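PDB 4Q7F: 5' nucleotidase family protein from Staphylococcus aureus subsp. aureus, which belongs to the calcineurin-like metallophosphoesterases, pairing a metal-binding domain with a 5'-nucleotidase C-terminal domain. Local coordinates for residues Val204-Gly209 against Phe243-Gln248. Numbering follows the deposited sequence.
With MG (magnesium ion), chain B.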
loop_
_atom_site.group_PDB
_atom_site.type_symbol
_atom_site.label_atom_id
_atom_site.label_comp_id
_atom_site.label_asym_id
_atom_site.label_seq_id
_atom_site.Cartn_x
_atom_site.Cartn_y
_atom_site.Cartn_z
ATOM N N VAL A 204 8.835 -10.486 -16.645
ATOM C CA VAL A 204 8.353 -10.780 -15.322
ATOM C C VAL A 204 7.591 -9.568 -14.793
ATOM O O VAL A 204 8.147 -8.454 -14.760
ATOM C CB VAL A 204 9.514 -11.063 -14.344
ATOM C CG1 VAL A 204 8.959 -11.256 -12.945
ATOM C CG2 VAL A 204 10.309 -12.284 -14.781
ATOM N N CYS A 205 6.333 -9.762 -14.408
ATOM C CA CYS A 205 5.542 -8.684 -13.799
ATOM C C CYS A 205 5.313 -9.085 -12.357
ATOM O O CYS A 205 4.455 -9.911 -12.045
ATOM C CB CYS A 205 4.214 -8.429 -14.488
ATOM S SG CYS A 205 4.360 -7.852 -16.184
ATOM N N TYR A 206 6.100 -8.477 -11.483
ATOM C CA TYR A 206 6.091 -8.781 -10.071
ATOM C C TYR A 206 5.539 -7.647 -9.249
ATOM O O TYR A 206 6.086 -6.550 -9.269
ATOM C CB TYR A 206 7.540 -9.063 -9.674
ATOM C CG TYR A 206 7.829 -9.253 -8.200
ATOM C CD1 TYR A 206 7.054 -10.097 -7.406
ATOM C CD2 TYR A 206 8.953 -8.667 -7.629
ATOM C CE1 TYR A 206 7.370 -10.302 -6.068
ATOM C CE2 TYR A 206 9.271 -8.862 -6.305
ATOM C CZ TYR A 206 8.482 -9.680 -5.527
ATOM O OH TYR A 206 8.825 -9.861 -4.213
ATOM N N HIS A 207 4.423 -7.879 -8.560
ATOM C CA HIS A 207 3.929 -6.868 -7.686
ATOM C C HIS A 207 4.726 -7.008 -6.387
ATOM O O HIS A 207 4.282 -7.641 -5.459
ATOM C CB HIS A 207 2.463 -6.974 -7.372
ATOM C CG HIS A 207 1.994 -5.806 -6.577
ATOM N ND1 HIS A 207 1.584 -4.640 -7.168
ATOM C CD2 HIS A 207 2.005 -5.570 -5.246
ATOM C CE1 HIS A 207 1.285 -3.757 -6.238
ATOM N NE2 HIS A 207 1.536 -4.294 -5.065
ATOM N N GLY A 208 5.927 -6.450 -6.398
ATOM C CA GLY A 208 6.844 -6.483 -5.282
ATOM C C GLY A 208 8.018 -5.638 -5.740
ATOM O O GLY A 208 8.061 -5.214 -6.920
ATOM N N GLY A 209 8.970 -5.406 -4.844
ATOM C CA GLY A 209 10.117 -4.561 -5.161
ATOM C C GLY A 209 11.490 -5.127 -4.848
ATOM O O GLY A 209 11.712 -6.345 -4.906
ATOM N N PHE A 243 11.808 -6.682 -16.428
ATOM C CA PHE A 243 11.471 -6.981 -15.031
ATOM C C PHE A 243 10.634 -5.815 -14.515
ATOM O O PHE A 243 11.166 -4.738 -14.179
ATOM C CB PHE A 243 12.745 -7.183 -14.209
ATOM C CG PHE A 243 12.526 -7.883 -12.888
ATOM C CD1 PHE A 243 12.357 -9.262 -12.841
ATOM C CD2 PHE A 243 12.527 -7.182 -11.698
ATOM C CE1 PHE A 243 12.164 -9.918 -11.631
ATOM C CE2 PHE A 243 12.328 -7.832 -10.489
ATOM C CZ PHE A 243 12.146 -9.201 -10.453
ATOM N N ILE A 244 9.319 -6.029 -14.513
ATOM C CA ILE A 244 8.342 -5.042 -14.080
ATOM C C ILE A 244 8.055 -5.264 -12.612
ATOM O O ILE A 244 7.800 -6.396 -12.189
ATOM C CB ILE A 244 7.069 -5.121 -14.972
ATOM C CG1 ILE A 244 7.407 -4.523 -16.334
ATOM C CG2 ILE A 244 5.872 -4.389 -14.363
ATOM C CD1 ILE A 244 6.303 -4.643 -17.392
ATOM N N THR A 245 8.142 -4.183 -11.838
ATOM C CA THR A 245 7.934 -4.225 -10.400
ATOM C C THR A 245 6.961 -3.148 -9.910
ATOM O O THR A 245 6.534 -2.287 -10.665
ATOM C CB THR A 245 9.275 -4.086 -9.649
ATOM O OG1 THR A 245 9.864 -2.810 -9.912
ATOM C CG2 THR A 245 10.215 -5.179 -10.048
ATOM N N GLY A 246 6.618 -3.201 -8.628
ATOM C CA GLY A 246 5.682 -2.241 -8.035
ATOM C C GLY A 246 5.779 -2.347 -6.530
ATOM O O GLY A 246 6.867 -2.606 -5.998
ATOM N N HIS A 247 4.647 -2.128 -5.850
ATOM C CA HIS A 247 4.507 -2.304 -4.402
ATOM C C HIS A 247 5.182 -1.299 -3.503
ATOM O O HIS A 247 4.594 -0.884 -2.500
ATOM C CB HIS A 247 4.973 -3.720 -4.002
ATOM C CG HIS A 247 4.829 -4.028 -2.549
ATOM N ND1 HIS A 247 3.604 -4.074 -1.921
ATOM C CD2 HIS A 247 5.747 -4.349 -1.604
ATOM C CE1 HIS A 247 3.770 -4.396 -0.657
ATOM N NE2 HIS A 247 5.061 -4.567 -0.436
ATOM N N GLN A 248 6.420 -0.936 -3.829
ATOM C CA GLN A 248 7.156 0.008 -3.020
ATOM C C GLN A 248 6.880 1.454 -3.415
ATOM O O GLN A 248 7.301 2.355 -2.701
ATOM C CB GLN A 248 8.650 -0.293 -3.093
ATOM C CG GLN A 248 9.064 -1.625 -2.466
ATOM C CD GLN A 248 10.556 -1.896 -2.672
ATOM O OE1 GLN A 248 11.076 -1.706 -3.768
ATOM N NE2 GLN A 248 11.243 -2.321 -1.623
HETATM MG MG MG B . 1.353 -3.299 -2.712
HETATM O O HOH W 1 1.932 -1.199 -1.916
#
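V204 and C205 pair with F243 and I244 as parallel strands, stitched by hydrogen bonds from I244 N to V204 O (2.7 Å) and Y206 N to I244 O (2.8 Å); farther on, G246 N hydrogen-bonds G208 O (3.0 Å) from above the carbonyl plane. V204 and F243 point the same way, side by side: V204 CG1, anti to its backbone N (chi1 175°), meets ring atom CE1 of F243 at 3.7 Å. The F243 side chain also touches M232 and L233 of helix 229-236. From the other side of the sheet C205 SG touches I244 CD1. At the strand ends the side chains of H207 and H247 cross at about a right angle and share the magnesium ion, which lies in the plane of each ring, 2.6 Å from H207 NE2 and 2.5 Å from H247 ND1. A water on the metal donates to H247 O. N70 O takes H207 ND1 and E226 takes H247 NE2, so each imidazole is gripped at both nitrogens, which should fix its rotation. D72 and N109 supply the remaining protein ligands. Neighbouring parallel strands of a beta-alpha-beta unit, one bringing a histidine on its last residue and the other from the loop just after it, are characteristic of the dinuclear metal centre in calcineurin-like phosphoesterases.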